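Sensor protein QseC (Escherichia coli, PDB 3JZ3) is a membrane sensor histidine kinase of the QseB/QseC two-component system that switches on the flagella regulon through FlhDC transcription, possibly by phosphorylating QseB. Local coordinates at residues 77-82 and 102-107; 115-120 and 191-196; 147-152 and 207-212. All blocks are in the same frame, centred on the assembly; numbering follows the deposited sequence.

Contact 1: residues 77-82 and 102-107; sequences PLEDLL and LTLNAH
The first turn of helix 78-95 faces the end of strand 99-104 and the loop that follows it, the backbones coming nearest at Glu79 and His107, whose CA atoms are 6.8 Å apart, and standing wider at Leu82 and Leu102, with CA atoms 8.1 Å apart. The polar half of the contact belongs to Glu79. Its CG lies anti to the carbonyl carbon, and the chain runs on extended across the gap, bringing the carboxylate obliquely against the imidazole of His107. The bond from His107 ND1 to Glu79 OE2 is 2.9 Å long and almost straight, 176° at the hydrogen. The oxygen sits in the ring plane, as an N-H donor requires, whereas the donor meets OE2 from above the carboxylate plane; the two planes are 65° apart. OE1 is held too, by the backbone N of Ser108, so both carboxylate oxygens grip the loop. A carboxylate this close would be expected to favour protonation of the imidazole, and glutamate, two residues past the N-cap Pro77, suits the positive end of a helix dipole. Beneath this polar bridge the contact is apolar and rather loose. Leu104 crosses the glutamate chain obliquely, its CD1 3.9 Å from Glu79 OE2 and its CD2 4.1 Å from Glu79 CG. Deeper in, Leu102, with CG anti to the backbone N, presents CD1 to Leu82 CB at 4.2 Å; leucine at both places gives an apolar contact below the carboxylate. Leu82, which is buried, also touches Leu143 of strand 138-143 and Val122 of helix 115-131. The contact thus ties helix 78-95 to the edge strand of the mixed sheet in the kinase's ATPase domain, where strand 99-104 pairs in parallel with 138-143 through Thr103.

Contact 2: residues 115-120 and 191-196; sequences PLLLSL and AKLHGM
Leu118 and Ala191 mark the closest backbone approach, CA to CA 8.1 Å, between the opening turns of helix 115-131 and the C-terminal end of helix 186-193 with the turn beyond it. Both helices belong to the ATPase fold shared by histidine kinases, DNA gyrase B and HSP90. Helix 186-193 stops in a Schellman motif: Met196 N bonds to Ala191 O at 2.7 Å, and Gly195 N to Lys192 O at 3.2 Å. Gly195 is the C-prime residue, and its phi of 70° is natural for glycine. The turn delivers the buried His194 ring to the other helix. Its two nitrogens are engaged beyond the segments, ND1 with Ile190 O and NE2 with Gln114 N, an arrangement consistent with a neutral imidazole carrying its proton on ND1. Histidine suits the place because it offers a polar atom on two edges and an apolar-tolerant face. Onto that face comes Leu118, whose side chain points tip to tip with the histidine; the bonds at NE2 and ND1 fix the ring's rotation for it. Leu117, one residue earlier, puts CB at the ring edge, 4.1 Å from His194 CE1, and crosses Leu193 nearly at a right angle, with Leu117 CD1 3.8 Å from Leu193 CD2. Leu117 also packs on Val55 of helix 42-61 and on Leu54 of the second subunit, so the contact borders the dimer interface. Met196, present as selenomethionine with its chain extended, brings CE to 4.2 Å from Leu118 CD2 on another flank of that methyl. The CH-pi contact is nearly centred: Leu118 CD2 stands 3.5 Å from the centroid of the His194 ring and only 5° off its normal.

Contact 3: residues 147-152 and 207-212; sequences NFIVRD and GFEAKV
Strands 147-151 and 208-212 run antiparallel, at 164° to each other, as neighbours in the mixed sheet. Phe148 with Val212 and Val150 with Ala210 are hydrogen-bonded pairs; in the second, Val150 N to Ala210 O and Ala210 N to Val150 O both measure 2.9 Å. These four buried side chains share one face, tightest where Phe148 meets Val212. Phe148, its CG in the crowded position between backbone N and carbonyl carbon, lies alongside Val212, whose CB stands over the ring toward its rim, 3.9 Å from the Phe148 centroid; the small Ala210 touches Phe200. The opposite face, of partly exposed residues, is the solvent side. Ile149 lies beside Lys211, Ile149 CG1 to Lys211 CG 3.9 Å, and its chain crosses that of Glu209 obliquely, Ile149 CG2 3.8 Å from Glu209 CG, so aliphatic parts of long chains lie against the isoleucine. At the strand end Asp152 N bonds to Phe208 O at 3.0 Å, while Asp152 OD2 takes a weak bond from Phe208 N and another from Gly154 N. Asp152 opens the Asp-x-Gly-x-Gly motif that lines the nucleotide pocket in related kinases. Gly207, with phi 106°, suits its place because a CB would jam against the preceding carbonyl oxygen and clash with Asp152 O. Helix 115-131 covers the Phe148 and Val150 face through Val122 and Ala129, and strands 138-143 and 197-202 flank the pair.

Overall arrangement
All three contacts lie in the ATPase domain and meet around helix 115-131. Their centres are 14 to 16 Å apart, yet each touches the others. Contacts 1 and 2 join where Leu81 CD1 packs 3.8 Å from Ser119 N. Contacts 1 and 3 share the mixed sheet and meet with Leu82 CD1 3.9 Å from Phe148 CB. Contacts 2 and 3 meet as Met196 SE lies 3.8 Å from Val212 CG1, and their segments alternate along the chain. No nucleotide marks the active site; judging from relatives, the Asp152 end of contact 3 is nearest the pocket, whereas contact 2 reaches toward helix 42-61 and the second subunit.

Contact 1: residues 77-82 and 102-107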
loop_
_atom_site.group_PDB
_atom_site.type_symbol
_atom_site.label_atom_id
_atom_site.label_comp_id
_atom_site.label_asym_id
_atom_site.label_seq_id
_atom_site.Cartn_x
_atom_site.Cartn_y
_atom_site.Cartn_z
ATOM N N PRO B 77 16.563 -9.161 5.169
ATOM C CA PRO B 77 17.865 -8.719 4.671
ATOM C C PRO B 77 17.795 -7.236 4.300
ATOM O O PRO B 77 17.062 -6.855 3.382
ATOM C CB PRO B 77 18.095 -9.586 3.421
ATOM C CG PRO B 77 16.933 -10.553 3.352
ATOM C CD PRO B 77 15.836 -9.976 4.178
ATOM N N LEU B 78 18.549 -6.415 5.023
ATOM C CA LEU B 78 18.452 -4.961 4.895
ATOM C C LEU B 78 19.052 -4.384 3.616
ATOM O O LEU B 78 18.641 -3.305 3.186
ATOM C CB LEU B 78 19.016 -4.261 6.136
ATOM C CG LEU B 78 18.256 -4.515 7.444
ATOM C CD1 LEU B 78 18.788 -3.613 8.524
ATOM C CD2 LEU B 78 16.744 -4.318 7.296
ATOM N N GLU B 79 20.006 -5.096 3.013
ATOM C CA GLU B 79 20.541 -4.722 1.695
ATOM C C GLU B 79 19.414 -4.620 0.670
ATOM O O GLU B 79 19.239 -3.583 0.023
ATOM C CB GLU B 79 21.577 -5.741 1.201
ATOM C CG GLU B 79 22.987 -5.518 1.710
ATOM C CD GLU B 79 23.972 -6.563 1.194
ATOM O OE1 GLU B 79 23.939 -7.725 1.673
ATOM O OE2 GLU B 79 24.788 -6.214 0.313
ATOM N N ASP B 80 18.654 -5.707 0.552
ATOM C CA ASP B 80 17.566 -5.833 -0.411
ATOM C C ASP B 80 16.482 -4.777 -0.198
ATOM O O ASP B 80 16.020 -4.167 -1.153
ATOM C CB ASP B 80 16.960 -7.238 -0.339
ATOM C CG ASP B 80 18.000 -8.341 -0.525
ATOM O OD1 ASP B 80 19.215 -8.042 -0.587
ATOM O OD2 ASP B 80 17.594 -9.521 -0.607
ATOM N N LEU B 81 16.101 -4.568 1.060
ATOM C CA LEU B 81 15.107 -3.566 1.442
ATOM C C LEU B 81 15.521 -2.151 1.028
ATOM O O LEU B 81 14.714 -1.399 0.477
ATOM C CB LEU B 81 14.871 -3.622 2.953
ATOM C CG LEU B 81 13.869 -2.657 3.593
ATOM C CD1 LEU B 81 12.457 -3.153 3.391
ATOM C CD2 LEU B 81 14.166 -2.493 5.077
ATOM N N LEU B 82 16.773 -1.793 1.298
ATOM C CA LEU B 82 17.270 -0.468 0.953
ATOM C C LEU B 82 17.437 -0.311 -0.550
ATOM O O LEU B 82 16.999 0.687 -1.124
ATOM C CB LEU B 82 18.580 -0.159 1.679
ATOM C CG LEU B 82 18.545 0.011 3.199
ATOM C CD1 LEU B 82 19.893 0.500 3.677
ATOM C CD2 LEU B 82 17.455 0.973 3.641
ATOM N N LEU B 102 23.503 4.826 -3.132
ATOM C CA LEU B 102 23.434 3.760 -2.140
ATOM C C LEU B 102 24.816 3.181 -1.843
ATOM O O LEU B 102 25.472 2.623 -2.722
ATOM C CB LEU B 102 22.471 2.657 -2.585
ATOM C CG LEU B 102 22.323 1.458 -1.643
ATOM C CD1 LEU B 102 21.611 1.842 -0.350
ATOM C CD2 LEU B 102 21.598 0.320 -2.338
ATOM N N THR B 103 25.247 3.335 -0.597
ATOM C CA THR B 103 26.516 2.794 -0.125
ATOM C C THR B 103 26.233 1.644 0.839
ATOM O O THR B 103 25.419 1.778 1.755
ATOM C CB THR B 103 27.360 3.882 0.582
ATOM O OG1 THR B 103 27.600 4.966 -0.325
ATOM C CG2 THR B 103 28.692 3.328 1.051
ATOM N N LEU B 104 26.901 0.516 0.624
ATOM C CA LEU B 104 26.716 -0.651 1.472
ATOM C C LEU B 104 28.032 -1.028 2.142
ATOM O O LEU B 104 28.912 -1.630 1.518
ATOM C CB LEU B 104 26.158 -1.825 0.662
ATOM C CG LEU B 104 24.865 -1.587 -0.129
ATOM C CD1 LEU B 104 24.709 -2.633 -1.215
ATOM C CD2 LEU B 104 23.639 -1.562 0.785
ATOM N N ASN B 105 28.159 -0.648 3.413
ATOM C CA ASN B 105 29.362 -0.919 4.195
ATOM C C ASN B 105 29.346 -2.302 4.819
ATOM O O ASN B 105 30.393 -2.911 5.024
ATOM C CB ASN B 105 29.555 0.147 5.274
ATOM C CG ASN B 105 29.989 1.485 4.701
ATOM O OD1 ASN B 105 30.769 1.539 3.753
ATOM N ND2 ASN B 105 29.491 2.573 5.280
ATOM N N ALA B 106 28.150 -2.786 5.123
ATOM C CA ALA B 106 27.972 -4.110 5.689
ATOM C C ALA B 106 27.080 -4.929 4.773
ATOM O O ALA B 106 26.322 -4.380 3.971
ATOM C CB ALA B 106 27.375 -4.020 7.085
ATOM N N HIS B 107 27.193 -6.246 4.890
ATOM C CA HIS B 107 26.452 -7.163 4.047
ATOM C C HIS B 107 25.946 -8.310 4.904
ATOM O O HIS B 107 26.397 -8.483 6.042
ATOM C CB HIS B 107 27.349 -7.665 2.915
ATOM C CG HIS B 107 28.079 -6.568 2.201
ATOM N ND1 HIS B 107 27.501 -5.818 1.199
ATOM C CD2 HIS B 107 29.327 -6.071 2.370
ATOM C CE1 HIS B 107 28.368 -4.917 0.770
ATOM N NE2 HIS B 107 29.482 -5.047 1.467
#

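Contact 2: residues 115-120 and 191-196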
loop_
_atom_site.group_PDB
_atom_site.type_symbol
_atom_site.label_atom_id
_atom_site.label_comp_id
_atom_site.label_asym_id
_atom_site.label_seq_id
_atom_site.Cartn_x
_atom_site.Cartn_y
_atom_site.Cartn_z
ATOM N N PRO B 115 8.055 -6.831 6.874
ATOM C CA PRO B 115 8.620 -6.288 5.630
ATOM C C PRO B 115 7.935 -5.023 5.107
ATOM O O PRO B 115 8.615 -4.077 4.712
ATOM C CB PRO B 115 8.427 -7.431 4.621
ATOM C CG PRO B 115 8.295 -8.653 5.436
ATOM C CD PRO B 115 7.644 -8.239 6.717
ATOM N N LEU B 116 6.605 -5.016 5.093
ATOM C CA LEU B 116 5.849 -3.868 4.596
ATOM C C LEU B 116 6.042 -2.640 5.469
ATOM O O LEU B 116 6.206 -1.529 4.958
ATOM C CB LEU B 116 4.366 -4.209 4.479
ATOM C CG LEU B 116 3.854 -4.765 3.146
ATOM C CD1 LEU B 116 4.662 -5.952 2.608
ATOM C CD2 LEU B 116 2.403 -5.148 3.311
ATOM N N LEU B 117 6.032 -2.843 6.783
ATOM C CA LEU B 117 6.273 -1.761 7.724
ATOM C C LEU B 117 7.681 -1.192 7.583
ATOM O O LEU B 117 7.859 0.028 7.598
ATOM C CB LEU B 117 6.001 -2.208 9.163
ATOM C CG LEU B 117 4.548 -2.546 9.539
ATOM C CD1 LEU B 117 4.434 -2.806 11.029
ATOM C CD2 LEU B 117 3.555 -1.463 9.112
ATOM N N LEU B 118 8.677 -2.059 7.422
ATOM C CA LEU B 118 10.059 -1.584 7.265
ATOM C C LEU B 118 10.247 -0.861 5.940
ATOM O O LEU B 118 11.024 0.092 5.846
ATOM C CB LEU B 118 11.074 -2.718 7.407
ATOM C CG LEU B 118 11.359 -3.179 8.837
ATOM C CD1 LEU B 118 12.495 -4.190 8.840
ATOM C CD2 LEU B 118 11.680 -1.999 9.762
ATOM N N SER B 119 9.517 -1.322 4.932
ATOM C CA SER B 119 9.513 -0.698 3.621
ATOM C C SER B 119 8.922 0.711 3.706
ATOM O O SER B 119 9.446 1.643 3.099
ATOM C CB SER B 119 8.737 -1.567 2.628
ATOM O OG SER B 119 8.616 -0.925 1.376
ATOM N N LEU B 120 7.842 0.854 4.476
ATOM C CA LEU B 120 7.204 2.153 4.717
ATOM C C LEU B 120 8.126 3.121 5.444
ATOM O O LEU B 120 8.238 4.279 5.055
ATOM C CB LEU B 120 5.914 1.986 5.531
ATOM C CG LEU B 120 4.626 1.598 4.809
ATOM C CD1 LEU B 120 3.528 1.346 5.829
ATOM C CD2 LEU B 120 4.205 2.676 3.815
ATOM N N ALA B 191 9.973 2.036 13.934
ATOM C CA ALA B 191 11.298 1.783 14.490
ATOM C C ALA B 191 11.206 1.181 15.890
ATOM O O ALA B 191 11.806 0.138 16.157
ATOM C CB ALA B 191 12.125 3.067 14.512
ATOM N N LYS B 192 10.436 1.834 16.763
ATOM C CA LYS B 192 10.268 1.411 18.158
ATOM C C LYS B 192 9.685 0.007 18.249
ATOM O O LYS B 192 10.091 -0.785 19.095
ATOM C CB LYS B 192 9.387 2.403 18.927
ATOM N N LEU B 193 8.742 -0.292 17.361
ATOM C CA LEU B 193 8.147 -1.621 17.276
ATOM C C LEU B 193 9.193 -2.685 16.923
ATOM O O LEU B 193 9.110 -3.819 17.393
ATOM C CB LEU B 193 7.003 -1.616 16.255
ATOM C CG LEU B 193 6.213 -2.892 15.955
ATOM C CD1 LEU B 193 5.366 -3.323 17.144
ATOM C CD2 LEU B 193 5.339 -2.679 14.734
ATOM N N HIS B 194 10.177 -2.303 16.110
ATOM C CA HIS B 194 11.240 -3.209 15.669
ATOM C C HIS B 194 12.471 -3.196 16.579
ATOM O O HIS B 194 13.499 -3.793 16.248
ATOM C CB HIS B 194 11.664 -2.854 14.244
ATOM C CG HIS B 194 10.649 -3.212 13.209
ATOM N ND1 HIS B 194 9.582 -2.398 12.900
ATOM C CD2 HIS B 194 10.535 -4.300 12.414
ATOM C CE1 HIS B 194 8.854 -2.968 11.957
ATOM N NE2 HIS B 194 9.412 -4.125 11.645
ATOM N N GLY B 195 12.370 -2.513 17.717
ATOM C CA GLY B 195 13.497 -2.382 18.641
ATOM C C GLY B 195 14.605 -1.506 18.082
ATOM O O GLY B 195 15.782 -1.720 18.372
HETATM N N MSE B 196 14.219 -0.519 17.278
HETATM C CA MSE B 196 15.167 0.376 16.631
HETATM C C MSE B 196 14.998 1.786 17.167
HETATM O O MSE B 196 13.921 2.159 17.632
HETATM C CB MSE B 196 14.966 0.382 15.110
HETATM C CG MSE B 196 15.222 -0.950 14.420
HETATM SE SE MSE B 196 14.751 -0.909 12.517
HETATM C CE MSE B 196 15.168 -2.764 12.063
#

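Contact 3: residues 147-152 and 207-212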
loop_
_atom_site.group_PDB
_atom_site.type_symbol
_atom_site.label_atom_id
_atom_site.label_comp_id
_atom_site.label_asym_id
_atom_site.label_seq_id
_atom_site.Cartn_x
_atom_site.Cartn_y
_atom_site.Cartn_z
ATOM N N ASN B 147 23.297 0.194 11.863
ATOM C CA ASN B 147 22.487 1.354 11.506
ATOM C C ASN B 147 22.438 1.565 9.999
ATOM O O ASN B 147 23.313 1.092 9.273
ATOM C CB ASN B 147 23.015 2.623 12.183
ATOM C CG ASN B 147 24.400 3.014 11.694
ATOM O OD1 ASN B 147 24.542 3.834 10.784
ATOM N ND2 ASN B 147 25.426 2.417 12.287
ATOM N N PHE B 148 21.410 2.262 9.531
ATOM C CA PHE B 148 21.462 2.862 8.202
ATOM C C PHE B 148 21.185 4.358 8.287
ATOM O O PHE B 148 20.556 4.827 9.237
ATOM C CB PHE B 148 20.589 2.130 7.158
ATOM C CG PHE B 148 19.108 2.241 7.384
ATOM C CD1 PHE B 148 18.385 3.303 6.845
ATOM C CD2 PHE B 148 18.425 1.258 8.094
ATOM C CE1 PHE B 148 17.004 3.403 7.038
ATOM C CE2 PHE B 148 17.040 1.342 8.291
ATOM C CZ PHE B 148 16.332 2.420 7.765
ATOM N N ILE B 149 21.693 5.103 7.311
ATOM C CA ILE B 149 21.583 6.557 7.310
ATOM C C ILE B 149 21.020 7.047 5.987
ATOM O O ILE B 149 21.453 6.612 4.919
ATOM C CB ILE B 149 22.955 7.250 7.560
ATOM C CG1 ILE B 149 23.538 6.851 8.925
ATOM C CG2 ILE B 149 22.823 8.773 7.464
ATOM C CD1 ILE B 149 25.052 7.072 9.055
ATOM N N VAL B 150 20.039 7.941 6.074
ATOM C CA VAL B 150 19.542 8.676 4.917
ATOM C C VAL B 150 19.897 10.146 5.138
ATOM O O VAL B 150 19.591 10.716 6.187
ATOM C CB VAL B 150 18.019 8.480 4.716
ATOM C CG1 VAL B 150 17.550 9.145 3.426
ATOM C CG2 VAL B 150 17.666 6.995 4.703
ATOM N N ARG B 151 20.556 10.746 4.151
ATOM C CA ARG B 151 21.169 12.061 4.304
ATOM C C ARG B 151 21.016 12.895 3.032
ATOM O O ARG B 151 21.320 12.424 1.936
ATOM C CB ARG B 151 22.650 11.883 4.648
ATOM C CG ARG B 151 23.448 13.161 4.775
ATOM C CD ARG B 151 24.887 12.928 4.340
ATOM N NE ARG B 151 25.749 14.073 4.628
ATOM C CZ ARG B 151 25.818 15.180 3.892
ATOM N NH1 ARG B 151 25.067 15.320 2.804
ATOM N NH2 ARG B 151 26.638 16.158 4.252
ATOM N N ASP B 152 20.549 14.131 3.187
ATOM C CA ASP B 152 20.392 15.056 2.060
ATOM C C ASP B 152 21.183 16.352 2.265
ATOM O O ASP B 152 21.804 16.547 3.311
ATOM C CB ASP B 152 18.905 15.353 1.803
ATOM C CG ASP B 152 18.219 16.013 2.993
ATOM O OD1 ASP B 152 17.440 15.325 3.689
ATOM O OD2 ASP B 152 18.458 17.218 3.234
ATOM N N GLY B 207 23.285 19.915 5.810
ATOM C CA GLY B 207 22.121 19.189 5.307
ATOM C C GLY B 207 21.446 18.354 6.381
ATOM O O GLY B 207 21.934 18.272 7.511
ATOM N N PHE B 208 20.324 17.731 6.027
ATOM C CA PHE B 208 19.553 16.915 6.967
ATOM C C PHE B 208 20.059 15.474 7.028
ATOM O O PHE B 208 20.620 14.958 6.060
ATOM C CB PHE B 208 18.063 16.951 6.610
ATOM C CG PHE B 208 17.167 16.356 7.663
ATOM C CD1 PHE B 208 16.933 17.028 8.861
ATOM C CD2 PHE B 208 16.548 15.126 7.454
ATOM C CE1 PHE B 208 16.098 16.479 9.837
ATOM C CE2 PHE B 208 15.711 14.570 8.423
ATOM C CZ PHE B 208 15.486 15.250 9.616
ATOM N N GLU B 209 19.858 14.835 8.177
ATOM C CA GLU B 209 20.302 13.464 8.395
ATOM C C GLU B 209 19.324 12.693 9.282
ATOM O O GLU B 209 18.838 13.211 10.291
ATOM C CB GLU B 209 21.703 13.456 9.014
ATOM C CG GLU B 209 22.288 12.068 9.261
ATOM C CD GLU B 209 23.528 12.095 10.141
ATOM O OE1 GLU B 209 24.416 12.944 9.901
ATOM O OE2 GLU B 209 23.619 11.262 11.071
ATOM N N ALA B 210 19.040 11.455 8.887
ATOM C CA ALA B 210 18.254 10.531 9.697
ATOM C C ALA B 210 19.030 9.227 9.841
ATOM O O ALA B 210 19.525 8.684 8.850
ATOM C CB ALA B 210 16.898 10.285 9.060
ATOM N N LYS B 211 19.145 8.739 11.072
ATOM C CA LYS B 211 19.882 7.511 11.346
ATOM C C LYS B 211 19.031 6.515 12.123
ATOM O O LYS B 211 18.574 6.801 13.233
ATOM C CB LYS B 211 21.175 7.805 12.113
ATOM C CG LYS B 211 21.969 6.554 12.507
ATOM C CD LYS B 211 22.858 6.799 13.723
ATOM C CE LYS B 211 24.149 7.516 13.352
ATOM N NZ LYS B 211 24.909 7.934 14.560
ATOM N N VAL B 212 18.829 5.341 11.529
ATOM C CA VAL B 212 18.082 4.276 12.176
ATOM C C VAL B 212 19.071 3.257 12.723
ATOM O O VAL B 212 19.779 2.598 11.967
ATOM C CB VAL B 212 17.070 3.614 11.216
ATOM C CG1 VAL B 212 16.301 2.501 11.919
ATOM C CG2 VAL B 212 16.101 4.653 10.660
#